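PDB 3VPY: FHA domain-containing protein DDL from Arabidopsis thaliana, which probably binds phosphothreonine through its forkhead-associated (FHA) domain, which presents a recognition cleft for Dicer-like1. Local coordinates for residues I51-P56 against I117-S122; L19-D24 against E30-H35. All coordinates share one frame; numbering follows the deposited sequence.

Contact 1 (I51-P56 against I117-S122); sequences IPTDHP and IKFGNS
At one end of the FHA beta-sandwich, the loop that follows strand 51-52 folds over the turn that ends strand 116-119, and His55 is set down on Ser122. The imidazole lies flat against the Ser122 backbone: CA of Ser122 sits 3.7 Å from the centroid of the His55 ring, 17° off its normal, a CH-pi contact displaced toward the rim on the CG side. Pro56 CD lies over the opposite face. With CG anti to the backbone N (chi1 -167°), the ring reaches out across the turn, and its far end brings CE1 of His55 to 3.4 Å from the carbonyl O of Asn121. ND1 of His55 is hydrogen-bonded to Ser57 OG, which also takes the N-H of Asn121, so one hydroxyl joins the ring to the turn. Replacing His55 by an alanine would remove the ring, and would probably leave Ser122 CA without its aromatic cover and Ser57 OG without its imidazole partner. The turn itself is type II', from Phe119 to Ser122, closed by the bond from Ser122 N to Phe119 O at 3.1 Å; Gly120 takes the positive phi of its first corner. Ser122 OG comes within 3.5 Å of His55 CB, but its polar partner is the backbone N of Arg124. Deeper in, between the two sheets of the sandwich, the methyl CG2 of Thr53 meets CD2 of Phe119 at 3.7 Å, the two side chains crossing at about a right angle. Phe42 packs against both residues, its ring inclined to that of Phe119.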
ATOM      1  N   ILE A  51      -3.657   7.817   7.370  1.00 17.54           N
ATOM      2  CA  ILE A  51      -4.981   7.361   6.962  1.00 16.66           C
ATOM      3  C   ILE A  51      -5.649   6.767   8.192  1.00 17.42           C
ATOM      4  O   ILE A  51      -5.217   5.754   8.686  1.00 15.15           O
ATOM      5  CB  ILE A  51      -4.894   6.374   5.784  1.00 16.76           C
ATOM      6  CG1 ILE A  51      -4.385   7.116   4.527  1.00 16.38           C
ATOM      7  CG2 ILE A  51      -6.285   5.744   5.496  1.00 15.48           C
ATOM      8  CD1 ILE A  51      -3.947   6.189   3.380  1.00 17.28           C
ATOM      9  N   PRO A  52      -6.680   7.440   8.725  1.00 18.02           N
ATOM     10  CA  PRO A  52      -7.197   6.951   9.999  1.00 18.68           C
ATOM     11  C   PRO A  52      -8.042   5.707   9.778  1.00 17.71           C
ATOM     12  O   PRO A  52      -8.773   5.616   8.784  1.00 18.37           O
ATOM     13  CB  PRO A  52      -8.039   8.128  10.533  1.00 19.87           C
ATOM     14  CG  PRO A  52      -8.333   8.973   9.346  1.00 21.49           C
ATOM     15  CD  PRO A  52      -7.430   8.595   8.204  1.00 19.39           C
ATOM     16  N   THR A  53      -7.892   4.735  10.668  1.00 16.99           N
ATOM     17  CA  THR A  53      -8.704   3.529  10.657  1.00 16.24           C
ATOM     18  C   THR A  53      -9.509   3.545  11.947  1.00 16.82           C
ATOM     19  O   THR A  53      -9.068   3.059  12.998  1.00 16.54           O
ATOM     20  CB  THR A  53      -7.835   2.257  10.545  1.00 15.78           C
ATOM     21  OG1 THR A  53      -6.915   2.207  11.656  1.00 17.24           O
ATOM     22  CG2 THR A  53      -7.085   2.270   9.225  1.00 14.40           C
ATOM     23  N   ASP A  54     -10.693   4.138  11.867  1.00 15.94           N
ATOM     24  CA  ASP A  54     -11.466   4.473  13.063  1.00 17.03           C
ATOM     25  C   ASP A  54     -12.165   3.286  13.744  1.00 16.53           C
ATOM     26  O   ASP A  54     -12.584   3.399  14.891  1.00 16.64           O
ATOM     27  CB  ASP A  54     -12.493   5.559  12.722  1.00 18.40           C
ATOM     28  CG  ASP A  54     -11.853   6.927  12.454  1.00 23.33           C
ATOM     29  OD1 ASP A  54     -10.807   7.273  13.062  1.00 28.36           O
ATOM     30  OD2 ASP A  54     -12.431   7.684  11.640  1.00 29.18           O
ATOM     31  N   HIS A  55     -12.314   2.174  13.036  1.00 15.32           N
ATOM     32  CA  HIS A  55     -13.035   1.028  13.606  1.00 15.29           C
ATOM     33  C   HIS A  55     -12.406   0.597  14.947  1.00 15.00           C
ATOM     34  O   HIS A  55     -11.177   0.559  15.072  1.00 15.39           O
ATOM     35  CB  HIS A  55     -13.063  -0.144  12.622  1.00 15.21           C
ATOM     36  CG  HIS A  55     -14.038  -1.211  13.004  1.00 17.15           C
ATOM     37  ND1 HIS A  55     -13.691  -2.315  13.759  1.00 16.56           N
ATOM     38  CD2 HIS A  55     -15.369  -1.314  12.777  1.00 17.02           C
ATOM     39  CE1 HIS A  55     -14.761  -3.057  13.967  1.00 17.77           C
ATOM     40  NE2 HIS A  55     -15.794  -2.471  13.381  1.00 16.77           N
ATOM     41  N   PRO A  56     -13.235   0.327  15.966  1.00 15.16           N
ATOM     42  CA  PRO A  56     -12.676   0.033  17.285  1.00 14.85           C
ATOM     43  C   PRO A  56     -11.793  -1.229  17.354  1.00 14.60           C
ATOM     44  O   PRO A  56     -11.078  -1.410  18.327  1.00 15.01           O
ATOM     45  CB  PRO A  56     -13.923  -0.082  18.190  1.00 15.50           C
ATOM     46  CG  PRO A  56     -15.057  -0.275  17.275  1.00 16.25           C
ATOM     47  CD  PRO A  56     -14.706   0.392  15.987  1.00 15.26           C
ATOM     48  N   ILE A 117      -7.218  -4.887   0.976  1.00 13.69           N
ATOM     49  CA  ILE A 117      -6.611  -4.766   2.291  1.00 13.87           C
ATOM     50  C   ILE A 117      -7.691  -4.504   3.324  1.00 13.30           C
ATOM     51  O   ILE A 117      -8.597  -3.694   3.094  1.00 13.01           O
ATOM     52  CB  ILE A 117      -5.621  -3.601   2.290  1.00 15.05           C
ATOM     53  CG1 ILE A 117      -4.561  -3.847   1.208  1.00 17.93           C
ATOM     54  CG2 ILE A 117      -4.979  -3.442   3.653  1.00 16.35           C
ATOM     55  CD1 ILE A 117      -3.700  -2.639   0.914  1.00 22.23           C
ATOM     56  N   LYS A 118      -7.570  -5.167   4.467  1.00 12.30           N
ATOM     57  CA  LYS A 118      -8.501  -4.950   5.584  1.00 13.76           C
ATOM     58  C   LYS A 118      -7.714  -4.940   6.873  1.00 13.67           C
ATOM     59  O   LYS A 118      -6.831  -5.788   7.059  1.00 13.78           O
ATOM     60  CB  LYS A 118      -9.534  -6.068   5.646  1.00 14.43           C
ATOM     61  CG  LYS A 118     -10.582  -5.909   6.749  1.00 18.60           C
ATOM     62  CD  LYS A 118     -11.367  -7.203   6.886  1.00 26.47           C
ATOM     63  CE  LYS A 118     -12.579  -7.046   7.741  1.00 30.18           C
ATOM     64  NZ  LYS A 118     -13.657  -7.987   7.264  1.00 35.09           N
ATOM     65  N   PHE A 119      -8.061  -4.012   7.765  1.00 12.95           N
ATOM     66  CA  PHE A 119      -7.383  -3.912   9.050  1.00 12.82           C
ATOM     67  C   PHE A 119      -8.324  -4.416  10.126  1.00 13.77           C
ATOM     68  O   PHE A 119      -9.475  -3.973  10.224  1.00 14.37           O
ATOM     69  CB  PHE A 119      -6.941  -2.455   9.312  1.00 12.47           C
ATOM     70  CG  PHE A 119      -6.086  -1.882   8.217  1.00 12.97           C
ATOM     71  CD1 PHE A 119      -4.766  -2.332   8.037  1.00 14.77           C
ATOM     72  CD2 PHE A 119      -6.580  -0.897   7.357  1.00 14.61           C
ATOM     73  CE1 PHE A 119      -3.941  -1.803   7.002  1.00 14.82           C
ATOM     74  CE2 PHE A 119      -5.779  -0.369   6.320  1.00 15.84           C
ATOM     75  CZ  PHE A 119      -4.446  -0.834   6.145  1.00 15.84           C
ATOM     76  N   GLY A 120      -7.822  -5.343  10.940  1.00 14.18           N
ATOM     77  CA  GLY A 120      -8.573  -5.941  12.015  1.00 15.78           C
ATOM     78  C   GLY A 120      -9.898  -6.526  11.568  1.00 16.36           C
ATOM     79  O   GLY A 120      -9.965  -7.250  10.570  1.00 17.10           O
ATOM     80  N   ASN A 121     -10.956  -6.176  12.295  1.00 16.69           N
ATOM     81  CA  ASN A 121     -12.310  -6.638  11.983  1.00 17.30           C
ATOM     82  C   ASN A 121     -13.179  -5.497  11.464  1.00 17.47           C
ATOM     83  O   ASN A 121     -14.413  -5.481  11.647  1.00 17.41           O
ATOM     84  CB  ASN A 121     -12.920  -7.270  13.231  1.00 19.36           C
ATOM     85  CG  ASN A 121     -12.049  -8.372  13.793  1.00 20.96           C
ATOM     86  OD1 ASN A 121     -11.776  -8.426  15.003  1.00 25.82           O
ATOM     87  ND2 ASN A 121     -11.592  -9.268  12.906  1.00 20.21           N
ATOM     88  N   SER A 122     -12.510  -4.547  10.817  1.00 16.68           N
ATOM     89  CA  SER A 122     -13.154  -3.344  10.324  1.00 16.71           C
ATOM     90  C   SER A 122     -14.246  -3.674   9.298  1.00 17.38           C
ATOM     91  O   SER A 122     -14.162  -4.674   8.585  1.00 18.94           O
ATOM     92  CB  SER A 122     -12.111  -2.371   9.742  1.00 15.78           C
ATOM     93  OG  SER A 122     -12.751  -1.205   9.271  1.00 17.89           O
TER

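Contact 2 (L19-D24 against E30-H35); sequences LYVFKD and EPLCLH
The peptide N-H of Leu32 gives the shorter of the two backbone bonds, 2.8 Å to the carbonyl O of Leu19, nearly straight at the hydrogen (165°). Its mate runs from Leu19 N to Leu32 O at 2.9 Å. The two make Leu19 and Leu32 a hydrogen-bonded antiparallel pair in the hairpin of strands 18-23 and 26-33, at the border of the larger sheet. Beyond the pair the strands part enough for a water to step in: it accepts from Val21 N at 2.9 Å and donates weakly to Glu30 O. Pro31 lies against Tyr20, side by side and pointing the same way. Its CB stands over the middle of the phenol face, 3.6 Å from the centroid of the Tyr20 ring and almost on the normal, while CG is shifted toward CZ. Tyr20 CG is anti to the carbonyl carbon (chi1 -73°), which lets the ring lean back over the proline. On the sheet face that bears Leu19 and Leu32, Val21 CG2 touches Leu32 CG at 3.9 Å, and Leu19 CD2 approaches Leu34 CD1 more loosely at 4.4 Å.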
ATOM      1  N   LEU A  19      -5.699   4.369  -3.265  1.00 14.19           N
ATOM      2  CA  LEU A  19      -6.341   3.377  -2.441  1.00 14.60           C
ATOM      3  C   LEU A  19      -7.836   3.682  -2.408  1.00 13.89           C
ATOM      4  O   LEU A  19      -8.272   4.711  -1.851  1.00 13.66           O
ATOM      5  CB  LEU A  19      -5.741   3.452  -1.021  1.00 15.25           C
ATOM      6  CG  LEU A  19      -5.876   2.259  -0.083  1.00 15.21           C
ATOM      7  CD1 LEU A  19      -5.245   0.978  -0.673  1.00 13.53           C
ATOM      8  CD2 LEU A  19      -5.302   2.593   1.297  1.00 16.38           C
ATOM      9  N   TYR A  20      -8.616   2.820  -3.056  1.00 13.38           N
ATOM     10  CA  TYR A  20     -10.070   2.930  -3.069  1.00 13.65           C
ATOM     11  C   TYR A  20     -10.607   2.393  -1.756  1.00 13.43           C
ATOM     12  O   TYR A  20     -10.125   1.381  -1.251  1.00 15.28           O
ATOM     13  CB  TYR A  20     -10.637   2.168  -4.269  1.00 13.63           C
ATOM     14  CG  TYR A  20     -10.361   2.900  -5.567  1.00 14.28           C
ATOM     15  CD1 TYR A  20     -11.348   3.681  -6.155  1.00 15.52           C
ATOM     16  CD2 TYR A  20      -9.095   2.878  -6.159  1.00 15.58           C
ATOM     17  CE1 TYR A  20     -11.107   4.385  -7.302  1.00 15.64           C
ATOM     18  CE2 TYR A  20      -8.840   3.582  -7.319  1.00 13.72           C
ATOM     19  CZ  TYR A  20      -9.867   4.322  -7.898  1.00 14.77           C
ATOM     20  OH  TYR A  20      -9.652   5.046  -9.043  1.00 17.40           O
ATOM     21  N   VAL A  21     -11.567   3.109  -1.188  1.00 12.48           N
ATOM     22  CA  VAL A  21     -12.149   2.764   0.104  1.00 12.72           C
ATOM     23  C   VAL A  21     -13.584   2.252  -0.035  1.00 13.98           C
ATOM     24  O   VAL A  21     -14.383   2.775  -0.838  1.00 14.89           O
ATOM     25  CB  VAL A  21     -12.194   4.016   0.985  1.00 13.01           C
ATOM     26  CG1 VAL A  21     -12.634   3.668   2.439  1.00 14.67           C
ATOM     27  CG2 VAL A  21     -10.833   4.728   0.973  1.00 14.19           C
ATOM     28  N   PHE A  22     -13.914   1.261   0.788  1.00 14.18           N
ATOM     29  CA  PHE A  22     -15.276   0.753   0.871  1.00 15.59           C
ATOM     30  C   PHE A  22     -15.728   0.899   2.312  1.00 15.89           C
ATOM     31  O   PHE A  22     -14.950   0.652   3.248  1.00 16.16           O
ATOM     32  CB  PHE A  22     -15.350  -0.702   0.418  1.00 16.45           C
ATOM     33  CG  PHE A  22     -14.947  -0.891  -1.009  1.00 17.51           C
ATOM     34  CD1 PHE A  22     -15.895  -0.870  -2.017  1.00 18.13           C
ATOM     35  CD2 PHE A  22     -13.602  -0.998  -1.351  1.00 20.00           C
ATOM     36  CE1 PHE A  22     -15.525  -1.025  -3.351  1.00 19.67           C
ATOM     37  CE2 PHE A  22     -13.222  -1.128  -2.680  1.00 18.54           C
ATOM     38  CZ  PHE A  22     -14.190  -1.159  -3.679  1.00 19.60           C
ATOM     39  N   LYS A  23     -16.968   1.337   2.479  1.00 17.29           N
ATOM     40  CA  LYS A  23     -17.618   1.412   3.781  1.00 18.79           C
ATOM     41  C   LYS A  23     -18.841   0.515   3.665  1.00 18.63           C
ATOM     42  O   LYS A  23     -19.744   0.800   2.870  1.00 18.87           O
ATOM     43  CB  LYS A  23     -18.010   2.872   4.053  1.00 20.09           C
ATOM     44  CG  LYS A  23     -18.874   3.143   5.257  1.00 25.28           C
ATOM     45  CD  LYS A  23     -18.958   4.659   5.444  1.00 30.39           C
ATOM     46  CE  LYS A  23     -19.620   5.054   6.749  1.00 34.93           C
ATOM     47  NZ  LYS A  23     -19.340   6.497   7.055  1.00 37.64           N
ATOM     48  N   ASP A  24     -18.866  -0.566   4.458  1.00 19.19           N
ATOM     49  CA  ASP A  24     -19.924  -1.567   4.375  1.00 20.52           C
ATOM     50  C   ASP A  24     -20.141  -2.019   2.925  1.00 19.68           C
ATOM     51  O   ASP A  24     -21.284  -2.171   2.480  1.00 21.60           O
ATOM     52  CB  ASP A  24     -21.230  -1.021   4.990  1.00 22.27           C
ATOM     53  CG  ASP A  24     -21.090  -0.683   6.470  1.00 25.83           C
ATOM     54  OD1 ASP A  24     -20.560  -1.524   7.219  1.00 27.59           O
ATOM     55  OD2 ASP A  24     -21.514   0.423   6.881  1.00 31.02           O
ATOM     56  N   GLU A  30     -14.019   9.287  -3.623  1.00 15.71           N
ATOM     57  CA  GLU A  30     -12.705   9.385  -4.229  1.00 15.76           C
ATOM     58  C   GLU A  30     -11.727   8.451  -3.553  1.00 14.96           C
ATOM     59  O   GLU A  30     -11.851   8.201  -2.345  1.00 14.52           O
ATOM     60  CB  GLU A  30     -12.162  10.804  -4.126  1.00 16.48           C
ATOM     61  CG  GLU A  30     -12.849  11.786  -5.034  1.00 18.24           C
ATOM     62  CD  GLU A  30     -12.247  13.160  -4.911  1.00 21.34           C
ATOM     63  OE1 GLU A  30     -12.530  13.838  -3.899  1.00 23.13           O
ATOM     64  OE2 GLU A  30     -11.490  13.551  -5.827  1.00 23.25           O
ATOM     65  N   PRO A  31     -10.749   7.945  -4.319  1.00 15.22           N
ATOM     66  CA  PRO A  31      -9.708   7.159  -3.668  1.00 15.15           C
ATOM     67  C   PRO A  31      -8.745   8.081  -2.948  1.00 15.47           C
ATOM     68  O   PRO A  31      -8.668   9.287  -3.234  1.00 16.19           O
ATOM     69  CB  PRO A  31      -9.000   6.469  -4.844  1.00 15.75           C
ATOM     70  CG  PRO A  31      -9.149   7.418  -5.947  1.00 16.20           C
ATOM     71  CD  PRO A  31     -10.520   8.052  -5.774  1.00 17.00           C
ATOM     72  N   LEU A  32      -8.014   7.501  -2.021  1.00 15.31           N
ATOM     73  CA  LEU A  32      -7.008   8.238  -1.307  1.00 15.31           C
ATOM     74  C   LEU A  32      -5.740   8.210  -2.138  1.00 14.76           C
ATOM     75  O   LEU A  32      -5.354   7.176  -2.700  1.00 14.44           O
ATOM     76  CB  LEU A  32      -6.778   7.612   0.069  1.00 15.22           C
ATOM     77  CG  LEU A  32      -7.997   7.379   0.967  1.00 16.44           C
ATOM     78  CD1 LEU A  32      -7.571   6.594   2.205  1.00 16.74           C
ATOM     79  CD2 LEU A  32      -8.618   8.714   1.336  1.00 20.22           C
ATOM     80  N   CYS A  33      -5.079   9.354  -2.212  1.00 15.43           N
ATOM     81  CA  CYS A  33      -3.781   9.420  -2.842  1.00 14.79           C
ATOM     82  C   CYS A  33      -2.816   8.546  -2.023  1.00 14.89           C
ATOM     83  O   CYS A  33      -2.731   8.675  -0.793  1.00 15.85           O
ATOM     84  CB  CYS A  33      -3.277  10.863  -2.850  1.00 16.56           C
ATOM     85  SG  CYS A  33      -1.664  10.987  -3.526  1.00 17.44           S
ATOM     86  N   LEU A  34      -2.105   7.656  -2.700  1.00 14.05           N
ATOM     87  CA  LEU A  34      -1.080   6.846  -2.037  1.00 13.95           C
ATOM     88  C   LEU A  34       0.284   6.962  -2.709  1.00 14.74           C
ATOM     89  O   LEU A  34       1.068   6.002  -2.732  1.00 14.64           O
ATOM     90  CB  LEU A  34      -1.519   5.383  -1.971  1.00 13.94           C
ATOM     91  CG  LEU A  34      -1.058   4.621  -0.718  1.00 12.73           C
ATOM     92  CD1 LEU A  34      -1.788   5.091   0.555  1.00 13.54           C
ATOM     93  CD2 LEU A  34      -1.244   3.130  -0.967  1.00 13.44           C
ATOM     94  N   HIS A  35       0.588   8.136  -3.251  1.00 14.67           N
ATOM     95  CA  HIS A  35       1.824   8.274  -4.019  1.00 15.62           C
ATOM     96  C   HIS A  35       2.527   9.616  -3.808  1.00 16.60           C
ATOM     97  O   HIS A  35       3.444   9.959  -4.557  1.00 18.23           O
ATOM     98  CB  HIS A  35       1.616   8.001  -5.524  1.00 16.10           C
ATOM     99  CG  HIS A  35       0.568   8.862  -6.170  1.00 15.84           C
ATOM    100  ND1 HIS A  35       0.841  10.094  -6.732  1.00 22.39           N
ATOM    101  CD2 HIS A  35      -0.753   8.644  -6.375  1.00 14.23           C
ATOM    102  CE1 HIS A  35      -0.274  10.613  -7.224  1.00 16.62           C
ATOM    103  NE2 HIS A  35      -1.254   9.750  -7.028  1.00 20.18           N
TER
HETATM  104  O   HOH W   1     -12.448   5.557  -2.370  1.00 15.57           O

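In the fold
Contact 2 closes early in the chain, before contact 1 opens; their centres are 13 Å apart. Both reach the antiparallel sheet in which strand 18-23 lies next to 124-129 and that strand next to 116-119. Contact 2 pairs 18-23 with the outermost strand 26-33, whereas contact 1 joins the end of 116-119 and its turn to the loop that follows strand 51-52 of the mixed sheet. They touch in the interior of the sandwich: Ile51 CG2 meets Leu32 CD1 at 3.6 Å, and Ile51 CD1 meets Leu34 CD1 at 3.7 Å. The hairpin thus shares its apolar packing with strand 51-52, from which the loop of contact 1 springs, in a fold whose loops, in FHA domains generally, carry the phosphothreonine site.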